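Long-range contacts in response regulator receiver protein (Dyadobacter fermentans, PDB 4XLT), which probably serves as a phosphorylatable receiver in two-component signalling, taking a phosphoryl group on an aspartate from a partner histidine kinase: residues M4-D10 / T29-F35; T72-G76 / N106-I110; R85-F89 / R128-S132. All blocks are in the same frame, centred on the assembly; numbering follows the deposited sequence.

Overall arrangement
All three contacts reach the five-stranded parallel sheet of a CheY-like receiver domain, whose strands run in the order 31-35, 4-9, 54-60, 86-92, 109-114. Contact 1 joins the first two of these and closes before the others open. The segments of contacts 2 and 3 alternate along the chain; the two centres are about 14 Å apart, and the contacts meet where strands 86-92 and 109-114 lie side by side, Ile110 N being 3.0 Å from Leu88 O. Contact 1 lies about 18 Å from contact 2, centre to centre, across the middle of the chain. Its centre is about 14 Å from that of contact 3, where Met4 packs on Phe130. Contacts 2 and 3 also touch the second subunit, so helix packing and subunit packing share this edge of the sheet.

Contact 1. Residues M4-D10 / T29-F35; sequences MDFIIVD and TTSVRTF
Ser31 OG donates to Asp5 OD1 at 2.6 Å, meeting the carboxylate from above its plane, while Thr29 OG1 donates to Met4 O at 3.0 Å, tilted from the carbonyl plane. Further along, a parallel ladder forms: Phe6, Ile8 and Asp10 N donate to Ser31, Arg33 and Phe35 O, while Arg33 and Phe35 N donate back to Phe6 and Ile8 O, Arg33 N lying 2.8 Å from Phe6 O in a nearly straight bond (170°). One water donates to both Phe6 O and Ser31 O, giving each carbonyl another partner. On the face with Asp5, the CG2 branch of Ile7 reaches the Phe35 ring at its edge, 3.6 Å from CD2. On the other face, Ile8 CD1 meets Val32 CG1 at 3.7 Å, and Thr29 CB lies 3.4 Å from Phe6 CD1. Thr29 OG1 points away from its own backbone N (chi1 178°), which lets it reach Met4 O while accepting from Ser31 N in an ST turn. Replacing Thr29 by an alanine would probably leave Met4 O without this donor, release the turn before the strand and thin the packing against Phe6. Helix 13-25 covers the Phe6 and Ile8 face, completing the beta-alpha-beta unit, and helix 38-46 the Ile7 and Phe35 face. Beyond the ladder, Asp10 forms a salt bridge with Lys115 near Asp60, the predicted phosphorylation site. The paired amides thus fix the strand that carries Asp10 to this acidic end of the sheet.

Contact 2. Residues T72-G76 / N106-I110; sequences TEHYG and NPHII
The edge of the Tyr75 ring is turned toward one face of the His108 imidazole in an offset edge-to-face pair, with centroids 5.4 Å apart and planes at 73°. Tyr75 CD2 comes within 3.8 Å of His108 CG. CG of Tyr75 lies anti to its backbone N (chi1 179°), which swings the ring from helix 68-75 toward the imidazole. Apolar and van der Waals contacts extend the packing: Gly76 CA sits close against the imidazole, 3.6 Å from His108 NE2, and Thr72 CG2 meets Ile109 CD1 at 3.7 Å, the two side chains crossing at about a right angle. Polar contact is slighter, a weak bond from Asn106 ND2 to Thr72 OG1 at 3.2 Å. The same amide is anchored at its oxygen, since Asn106 OD1 accepts from His108 N at 3.0 Å, in the carbonyl plane, forming an Asx turn just after helix 97-105. Arg83 packs against both aromatic side chains, and His108 also packs on Glu80 of the second subunit. With one weak hydrogen bond between the segments, the end of helix 68-75 and the loop entering strand 109-114 are held mainly by ring packing and shape, while the Asx turn fixes how the asparagine amide faces the threonine.

Contact 3. Residues R85-F89 / R128-S132; sequences RIRLF and RWFPS
In Arg87, CG stands anti to the carbonyl carbon (chi1 -55°), which lays it over the Phe130 ring, and a bend at chi2 then turns the rest of the chain so that NE reaches Trp129 O. Arg87 CG makes a CH-pi contact, 3.7 Å from the centroid of the Phe130 ring, offset toward the rim. The guanidinium continues over the same ring, its plane inclined 31° to it, with Phe130 CE1 over its centre. Arg87 NE donates to Trp129 O at 2.8 Å from above the carbonyl plane, in a bent bond (137°), and NH2 adds a weak second bond to the same oxygen. NH1 turns back to its own strand, bonding Ile86 O at 3.0 Å, and also donates to Ala84 O. All three guanidinium nitrogens are therefore engaged, NH2 only weakly, while Phe130 lies against one face.

This is where helix 119-129, the last of the receiver fold, ends against strand 86-92: Trp129 O belongs to its last turn, and Phe130 is the first residue to leave helical geometry. The arginine thus ties the C-terminal end of the helix to the sheet, where the helix dipole would be expected to suit its positive charge. Phe130 CZ also lies 3.5 Å from Arg85 O, which approaches near the ring plane. Further along the strand, Phe89 CZ packs 4.2 Å from Trp129 CD1, the indole carbon lying at the edge of the phenyl ring. Arg85 directs its own guanidinium to Asp54 in a salt bridge, and Ala81 of the second subunit packs on Arg87.

Contact 1. Residues M4-D10 / T29-F35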
loop_
_atom_site.group_PDB
_atom_site.type_symbol
_atom_site.label_atom_id
_atom_site.label_comp_id
_atom_site.label_asym_id
_atom_site.label_seq_id
_atom_site.Cartn_x
_atom_site.Cartn_y
_atom_site.Cartn_z
HETATM N N MSE A 4 -18.208 5.669 9.194
HETATM C CA MSE A 4 -16.828 6.140 9.260
HETATM C C MSE A 4 -16.450 6.677 10.631
HETATM O O MSE A 4 -17.276 7.251 11.341
HETATM C CB MSE A 4 -16.581 7.235 8.223
HETATM C CG MSE A 4 -16.920 6.849 6.801
HETATM SE SE MSE A 4 -16.354 8.226 5.548
HETATM C CE MSE A 4 -17.395 7.664 3.999
ATOM N N ASP A 5 -15.185 6.495 10.992
ATOM C CA ASP A 5 -14.624 7.158 12.157
ATOM C C ASP A 5 -13.866 8.396 11.703
ATOM O O ASP A 5 -13.314 8.426 10.602
ATOM C CB ASP A 5 -13.695 6.224 12.936
ATOM C CG ASP A 5 -14.430 5.055 13.565
ATOM O OD1 ASP A 5 -15.675 5.114 13.664
ATOM O OD2 ASP A 5 -13.759 4.082 13.969
ATOM N N PHE A 6 -13.847 9.421 12.546
ATOM C CA PHE A 6 -13.098 10.629 12.239
ATOM C C PHE A 6 -12.072 10.931 13.318
ATOM O O PHE A 6 -12.372 10.909 14.510
ATOM C CB PHE A 6 -14.040 11.818 12.062
ATOM C CG PHE A 6 -14.551 11.980 10.658
ATOM C CD1 PHE A 6 -15.503 11.114 10.151
ATOM C CD2 PHE A 6 -14.081 13.003 9.848
ATOM C CE1 PHE A 6 -15.984 11.264 8.861
ATOM C CE2 PHE A 6 -14.553 13.159 8.558
ATOM C CZ PHE A 6 -15.506 12.287 8.062
ATOM N N ILE A 7 -10.851 11.203 12.879
ATOM C CA ILE A 7 -9.777 11.583 13.777
ATOM C C ILE A 7 -9.275 12.968 13.404
ATOM O O ILE A 7 -8.817 13.189 12.285
ATOM C CB ILE A 7 -8.618 10.574 13.724
ATOM C CG1 ILE A 7 -9.106 9.189 14.157
ATOM C CG2 ILE A 7 -7.459 11.043 14.595
ATOM C CD1 ILE A 7 -8.066 8.103 14.025
ATOM N N ILE A 8 -9.379 13.907 14.337
ATOM C CA ILE A 8 -8.894 15.258 14.098
ATOM C C ILE A 8 -7.611 15.491 14.883
ATOM O O ILE A 8 -7.537 15.186 16.074
ATOM C CB ILE A 8 -9.940 16.321 14.484
ATOM C CG1 ILE A 8 -11.311 15.951 13.917
ATOM C CG2 ILE A 8 -9.513 17.694 13.989
ATOM C CD1 ILE A 8 -12.430 16.876 14.364
ATOM N N VAL A 9 -6.598 16.015 14.199
ATOM C CA VAL A 9 -5.312 16.322 14.814
ATOM C C VAL A 9 -4.995 17.798 14.614
ATOM O O VAL A 9 -4.659 18.221 13.508
ATOM C CB VAL A 9 -4.172 15.465 14.222
ATOM C CG1 VAL A 9 -2.885 15.683 15.004
ATOM C CG2 VAL A 9 -4.555 13.994 14.219
ATOM N N ASP A 10 -5.110 18.579 15.683
ATOM C CA ASP A 10 -4.926 20.026 15.602
ATOM C C ASP A 10 -4.370 20.574 16.917
ATOM O O ASP A 10 -4.868 20.250 17.995
ATOM C CB ASP A 10 -6.254 20.710 15.252
ATOM C CG ASP A 10 -6.074 22.126 14.713
ATOM O OD1 ASP A 10 -5.151 22.844 15.159
ATOM O OD2 ASP A 10 -6.870 22.524 13.838
ATOM N N THR A 29 -20.762 11.655 10.491
ATOM C CA THR A 29 -20.147 10.695 11.401
ATOM C C THR A 29 -20.750 10.797 12.794
ATOM O O THR A 29 -21.397 11.788 13.129
ATOM C CB THR A 29 -18.625 10.903 11.504
ATOM O OG1 THR A 29 -18.073 9.973 12.446
ATOM C CG2 THR A 29 -18.306 12.321 11.955
ATOM N N THR A 30 -20.528 9.769 13.603
ATOM C CA THR A 30 -21.033 9.748 14.970
ATOM C C THR A 30 -19.905 9.508 15.967
ATOM O O THR A 30 -20.105 9.594 17.178
ATOM C CB THR A 30 -22.114 8.666 15.158
ATOM O OG1 THR A 30 -21.595 7.393 14.755
ATOM C CG2 THR A 30 -23.345 8.992 14.323
ATOM N N SER A 31 -18.716 9.210 15.453
ATOM C CA SER A 31 -17.564 8.946 16.308
ATOM C C SER A 31 -16.375 9.824 15.932
ATOM O O SER A 31 -15.648 9.534 14.979
ATOM C CB SER A 31 -17.173 7.467 16.237
ATOM O OG SER A 31 -16.869 7.079 14.910
ATOM N N VAL A 32 -16.181 10.898 16.689
ATOM C CA VAL A 32 -15.064 11.802 16.455
ATOM C C VAL A 32 -14.037 11.717 17.578
ATOM O O VAL A 32 -14.343 11.982 18.739
ATOM C CB VAL A 32 -15.531 13.261 16.320
ATOM C CG1 VAL A 32 -14.348 14.165 16.010
ATOM C CG2 VAL A 32 -16.594 13.378 15.241
ATOM N N ARG A 33 -12.817 11.341 17.216
ATOM C CA ARG A 33 -11.710 11.301 18.157
ATOM C C ARG A 33 -10.830 12.530 17.932
ATOM O O ARG A 33 -10.507 12.862 16.793
ATOM C CB ARG A 33 -10.911 10.010 17.981
ATOM C CG ARG A 33 -10.242 9.500 19.239
ATOM C CD ARG A 33 -9.508 8.198 18.969
ATOM N NE ARG A 33 -10.400 7.152 18.476
ATOM C CZ ARG A 33 -10.994 6.251 19.251
ATOM N NH1 ARG A 33 -10.794 6.264 20.564
ATOM N NH2 ARG A 33 -11.788 5.334 18.715
ATOM N N THR A 34 -10.456 13.215 19.008
ATOM C CA THR A 34 -9.678 14.447 18.879
ATOM C C THR A 34 -8.313 14.358 19.553
ATOM O O THR A 34 -8.195 13.882 20.682
ATOM C CB THR A 34 -10.431 15.658 19.467
ATOM O OG1 THR A 34 -10.774 15.395 20.833
ATOM C CG2 THR A 34 -11.699 15.941 18.673
ATOM N N PHE A 35 -7.285 14.831 18.857
ATOM C CA PHE A 35 -5.935 14.833 19.404
ATOM C C PHE A 35 -5.293 16.209 19.303
ATOM O O PHE A 35 -5.335 16.855 18.255
ATOM C CB PHE A 35 -5.061 13.797 18.698
ATOM C CG PHE A 35 -5.519 12.384 18.899
ATOM C CD1 PHE A 35 -5.226 11.707 20.073
ATOM C CD2 PHE A 35 -6.241 11.730 17.913
ATOM C CE1 PHE A 35 -5.647 10.405 20.261
ATOM C CE2 PHE A 35 -6.664 10.427 18.093
ATOM C CZ PHE A 35 -6.367 9.764 19.269
HETATM O O HOH W 1 -13.226 8.273 15.663
#

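Contact 2. Residues T72-G76 / N106-I110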
loop_
_atom_site.group_PDB
_atom_site.type_symbol
_atom_site.label_atom_id
_atom_site.label_comp_id
_atom_site.label_asym_id
_atom_site.label_seq_id
_atom_site.Cartn_x
_atom_site.Cartn_y
_atom_site.Cartn_z
ATOM N N THR A 72 3.392 12.885 8.901
ATOM C CA THR A 72 3.276 11.926 7.809
ATOM C C THR A 72 4.449 10.957 7.788
ATOM O O THR A 72 4.309 9.817 7.349
ATOM C CB THR A 72 3.184 12.628 6.443
ATOM O OG1 THR A 72 4.260 13.567 6.311
ATOM C CG2 THR A 72 1.854 13.351 6.312
ATOM N N GLU A 73 5.603 11.411 8.266
ATOM C CA GLU A 73 6.782 10.557 8.322
ATOM C C GLU A 73 6.565 9.419 9.312
ATOM O O GLU A 73 6.890 8.267 9.026
ATOM C CB GLU A 73 8.023 11.365 8.700
ATOM C CG GLU A 73 8.339 12.487 7.731
ATOM C CD GLU A 73 9.751 13.007 7.894
ATOM O OE1 GLU A 73 10.632 12.211 8.283
ATOM O OE2 GLU A 73 9.979 14.208 7.637
ATOM N N HIS A 74 6.012 9.751 10.474
ATOM C CA HIS A 74 5.654 8.740 11.460
ATOM C C HIS A 74 4.456 7.927 10.993
ATOM O O HIS A 74 4.349 6.741 11.293
ATOM C CB HIS A 74 5.363 9.385 12.811
ATOM C CG HIS A 74 6.594 9.813 13.545
ATOM N ND1 HIS A 74 7.383 8.930 14.249
ATOM C CD2 HIS A 74 7.176 11.028 13.678
ATOM C CE1 HIS A 74 8.397 9.582 14.787
ATOM N NE2 HIS A 74 8.295 10.857 14.456
ATOM N N TYR A 75 3.562 8.575 10.252
ATOM C CA TYR A 75 2.384 7.912 9.708
ATOM C C TYR A 75 2.775 6.857 8.673
ATOM O O TYR A 75 2.172 5.784 8.609
ATOM C CB TYR A 75 1.433 8.939 9.088
ATOM C CG TYR A 75 0.193 8.327 8.477
ATOM C CD1 TYR A 75 -0.927 8.056 9.252
ATOM C CD2 TYR A 75 0.142 8.018 7.124
ATOM C CE1 TYR A 75 -2.058 7.493 8.700
ATOM C CE2 TYR A 75 -0.983 7.457 6.562
ATOM C CZ TYR A 75 -2.081 7.193 7.354
ATOM O OH TYR A 75 -3.206 6.630 6.796
ATOM N N GLY A 76 3.788 7.166 7.868
ATOM C CA GLY A 76 4.265 6.250 6.848
ATOM C C GLY A 76 4.906 5.007 7.437
ATOM O O GLY A 76 5.139 4.025 6.730
ATOM N N ASN A 106 3.139 14.568 -1.417
ATOM C CA ASN A 106 3.067 13.617 -0.313
ATOM C C ASN A 106 2.001 12.551 -0.568
ATOM O O ASN A 106 0.812 12.858 -0.664
ATOM C CB ASN A 106 2.791 14.348 1.003
ATOM C CG ASN A 106 3.028 13.472 2.226
ATOM O OD1 ASN A 106 2.610 12.315 2.274
ATOM N ND2 ASN A 106 3.703 14.027 3.225
ATOM N N PRO A 107 2.433 11.286 -0.666
ATOM C CA PRO A 107 1.569 10.144 -0.994
ATOM C C PRO A 107 0.439 9.941 0.014
ATOM O O PRO A 107 -0.657 9.532 -0.366
ATOM C CB PRO A 107 2.533 8.950 -0.965
ATOM C CG PRO A 107 3.897 9.541 -1.076
ATOM C CD PRO A 107 3.819 10.868 -0.402
ATOM N N HIS A 108 0.706 10.226 1.283
ATOM C CA HIS A 108 -0.271 9.967 2.334
ATOM C C HIS A 108 -1.308 11.077 2.436
ATOM O O HIS A 108 -2.417 10.851 2.922
ATOM C CB HIS A 108 0.435 9.777 3.672
ATOM C CG HIS A 108 1.526 8.753 3.628
ATOM N ND1 HIS A 108 1.278 7.413 3.422
ATOM C CD2 HIS A 108 2.870 8.876 3.747
ATOM C CE1 HIS A 108 2.423 6.752 3.424
ATOM N NE2 HIS A 108 3.403 7.617 3.619
ATOM N N ILE A 109 -0.949 12.272 1.976
ATOM C CA ILE A 109 -1.891 13.384 1.953
ATOM C C ILE A 109 -2.719 13.358 0.675
ATOM O O ILE A 109 -2.223 13.665 -0.409
ATOM C CB ILE A 109 -1.186 14.744 2.063
ATOM C CG1 ILE A 109 -0.341 14.810 3.339
ATOM C CG2 ILE A 109 -2.215 15.868 2.033
ATOM C CD1 ILE A 109 -1.152 14.663 4.607
ATOM N N ILE A 110 -3.985 12.985 0.810
ATOM C CA ILE A 110 -4.877 12.895 -0.334
ATOM C C ILE A 110 -5.152 14.266 -0.934
ATOM O O ILE A 110 -5.011 14.468 -2.141
ATOM C CB ILE A 110 -6.204 12.235 0.049
ATOM C CG1 ILE A 110 -5.970 10.759 0.366
ATOM C CG2 ILE A 110 -7.230 12.396 -1.071
ATOM C CD1 ILE A 110 -7.225 9.995 0.661
#

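Contact 3. Residues R85-F89 / R128-S132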
loop_
_atom_site.group_PDB
_atom_site.type_symbol
_atom_site.label_atom_id
_atom_site.label_comp_id
_atom_site.label_asym_id
_atom_site.label_seq_id
_atom_site.Cartn_x
_atom_site.Cartn_y
_atom_site.Cartn_z
ATOM N N ARG A 85 -7.009 1.426 5.459
ATOM C CA ARG A 85 -8.327 1.657 6.045
ATOM C C ARG A 85 -8.529 3.134 6.353
ATOM O O ARG A 85 -9.550 3.530 6.918
ATOM C CB ARG A 85 -8.500 0.835 7.326
ATOM C CG ARG A 85 -8.190 -0.648 7.182
ATOM C CD ARG A 85 -9.452 -1.480 7.023
ATOM N NE ARG A 85 -10.220 -1.096 5.843
ATOM C CZ ARG A 85 -11.385 -0.460 5.885
ATOM N NH1 ARG A 85 -12.010 -0.149 4.757
ATOM N NH2 ARG A 85 -11.930 -0.141 7.051
ATOM N N ILE A 86 -7.544 3.942 5.976
ATOM C CA ILE A 86 -7.515 5.348 6.353
ATOM C C ILE A 86 -7.390 6.261 5.133
ATOM O O ILE A 86 -6.691 5.938 4.172
ATOM C CB ILE A 86 -6.347 5.623 7.324
ATOM C CG1 ILE A 86 -6.517 4.793 8.598
ATOM C CG2 ILE A 86 -6.238 7.108 7.653
ATOM C CD1 ILE A 86 -5.345 4.880 9.553
ATOM N N ARG A 87 -8.101 7.384 5.172
ATOM C CA ARG A 87 -7.923 8.458 4.202
ATOM C C ARG A 87 -7.504 9.723 4.942
ATOM O O ARG A 87 -8.262 10.258 5.751
ATOM C CB ARG A 87 -9.204 8.701 3.409
ATOM C CG ARG A 87 -9.745 7.467 2.711
ATOM C CD ARG A 87 -8.794 6.936 1.652
ATOM N NE ARG A 87 -9.357 5.768 0.981
ATOM C CZ ARG A 87 -9.076 4.511 1.305
ATOM N NH1 ARG A 87 -8.219 4.250 2.285
ATOM N NH2 ARG A 87 -9.644 3.512 0.643
ATOM N N LEU A 88 -6.292 10.192 4.667
ATOM C CA LEU A 88 -5.702 11.306 5.404
ATOM C C LEU A 88 -5.791 12.620 4.623
ATOM O O LEU A 88 -5.399 12.692 3.457
ATOM C CB LEU A 88 -4.245 10.981 5.746
ATOM C CG LEU A 88 -3.334 12.078 6.301
ATOM C CD1 LEU A 88 -3.883 12.644 7.588
ATOM C CD2 LEU A 88 -1.931 11.537 6.521
ATOM N N PHE A 89 -6.318 13.655 5.270
ATOM C CA PHE A 89 -6.461 14.963 4.637
ATOM C C PHE A 89 -5.757 16.049 5.439
ATOM O O PHE A 89 -5.759 16.031 6.670
ATOM C CB PHE A 89 -7.939 15.323 4.463
ATOM C CG PHE A 89 -8.682 14.391 3.556
ATOM C CD1 PHE A 89 -9.233 13.218 4.047
ATOM C CD2 PHE A 89 -8.819 14.677 2.209
ATOM C CE1 PHE A 89 -9.909 12.351 3.207
ATOM C CE2 PHE A 89 -9.494 13.814 1.368
ATOM C CZ PHE A 89 -10.039 12.651 1.867
ATOM N N ARG A 128 -15.668 9.512 -3.178
ATOM C CA ARG A 128 -14.556 9.128 -4.039
ATOM C C ARG A 128 -13.600 8.150 -3.361
ATOM O O ARG A 128 -13.122 7.203 -3.987
ATOM C CB ARG A 128 -13.781 10.370 -4.493
ATOM C CG ARG A 128 -14.413 11.122 -5.656
ATOM C CD ARG A 128 -13.608 12.366 -6.023
ATOM N NE ARG A 128 -12.182 12.082 -6.187
ATOM C CZ ARG A 128 -11.267 12.998 -6.501
ATOM N NH1 ARG A 128 -11.630 14.260 -6.690
ATOM N NH2 ARG A 128 -9.990 12.656 -6.627
ATOM N N TRP A 129 -13.330 8.375 -2.079
ATOM C CA TRP A 129 -12.247 7.662 -1.411
ATOM C C TRP A 129 -12.724 6.545 -0.489
ATOM O O TRP A 129 -11.950 5.654 -0.137
ATOM C CB TRP A 129 -11.383 8.659 -0.646
ATOM C CG TRP A 129 -10.743 9.628 -1.574
ATOM C CD1 TRP A 129 -11.110 10.920 -1.792
ATOM C CD2 TRP A 129 -9.646 9.364 -2.455
ATOM N NE1 TRP A 129 -10.296 11.487 -2.740
ATOM C CE2 TRP A 129 -9.388 10.552 -3.164
ATOM C CE3 TRP A 129 -8.848 8.241 -2.702
ATOM C CZ2 TRP A 129 -8.365 10.651 -4.107
ATOM C CZ3 TRP A 129 -7.832 8.341 -3.640
ATOM C CH2 TRP A 129 -7.600 9.537 -4.330
ATOM N N PHE A 130 -13.996 6.591 -0.110
ATOM C CA PHE A 130 -14.629 5.480 0.592
ATOM C C PHE A 130 -15.909 5.086 -0.139
ATOM O O PHE A 130 -17.008 5.408 0.312
ATOM C CB PHE A 130 -14.929 5.848 2.045
ATOM C CG PHE A 130 -13.757 5.681 2.970
ATOM C CD1 PHE A 130 -12.922 4.580 2.859
ATOM C CD2 PHE A 130 -13.487 6.625 3.950
ATOM C CE1 PHE A 130 -11.841 4.422 3.713
ATOM C CE2 PHE A 130 -12.409 6.474 4.804
ATOM C CZ PHE A 130 -11.586 5.371 4.687
ATOM N N PRO A 131 -15.762 4.382 -1.274
ATOM C CA PRO A 131 -16.849 4.111 -2.225
ATOM C C PRO A 131 -17.937 3.167 -1.711
ATOM O O PRO A 131 -18.063 2.953 -0.503
ATOM C CB PRO A 131 -16.117 3.482 -3.414
ATOM C CG PRO A 131 -14.897 2.883 -2.832
ATOM C CD PRO A 131 -14.481 3.817 -1.736
ATOM N N SER A 132 -18.712 2.620 -2.648
ATOM C CA SER A 132 -19.891 1.807 -2.348
ATOM C C SER A 132 -20.866 2.577 -1.464
ATOM O O SER A 132 -21.548 3.491 -1.931
ATOM C CB SER A 132 -19.504 0.488 -1.673
ATOM O OG SER A 132 -19.503 0.633 -0.264
#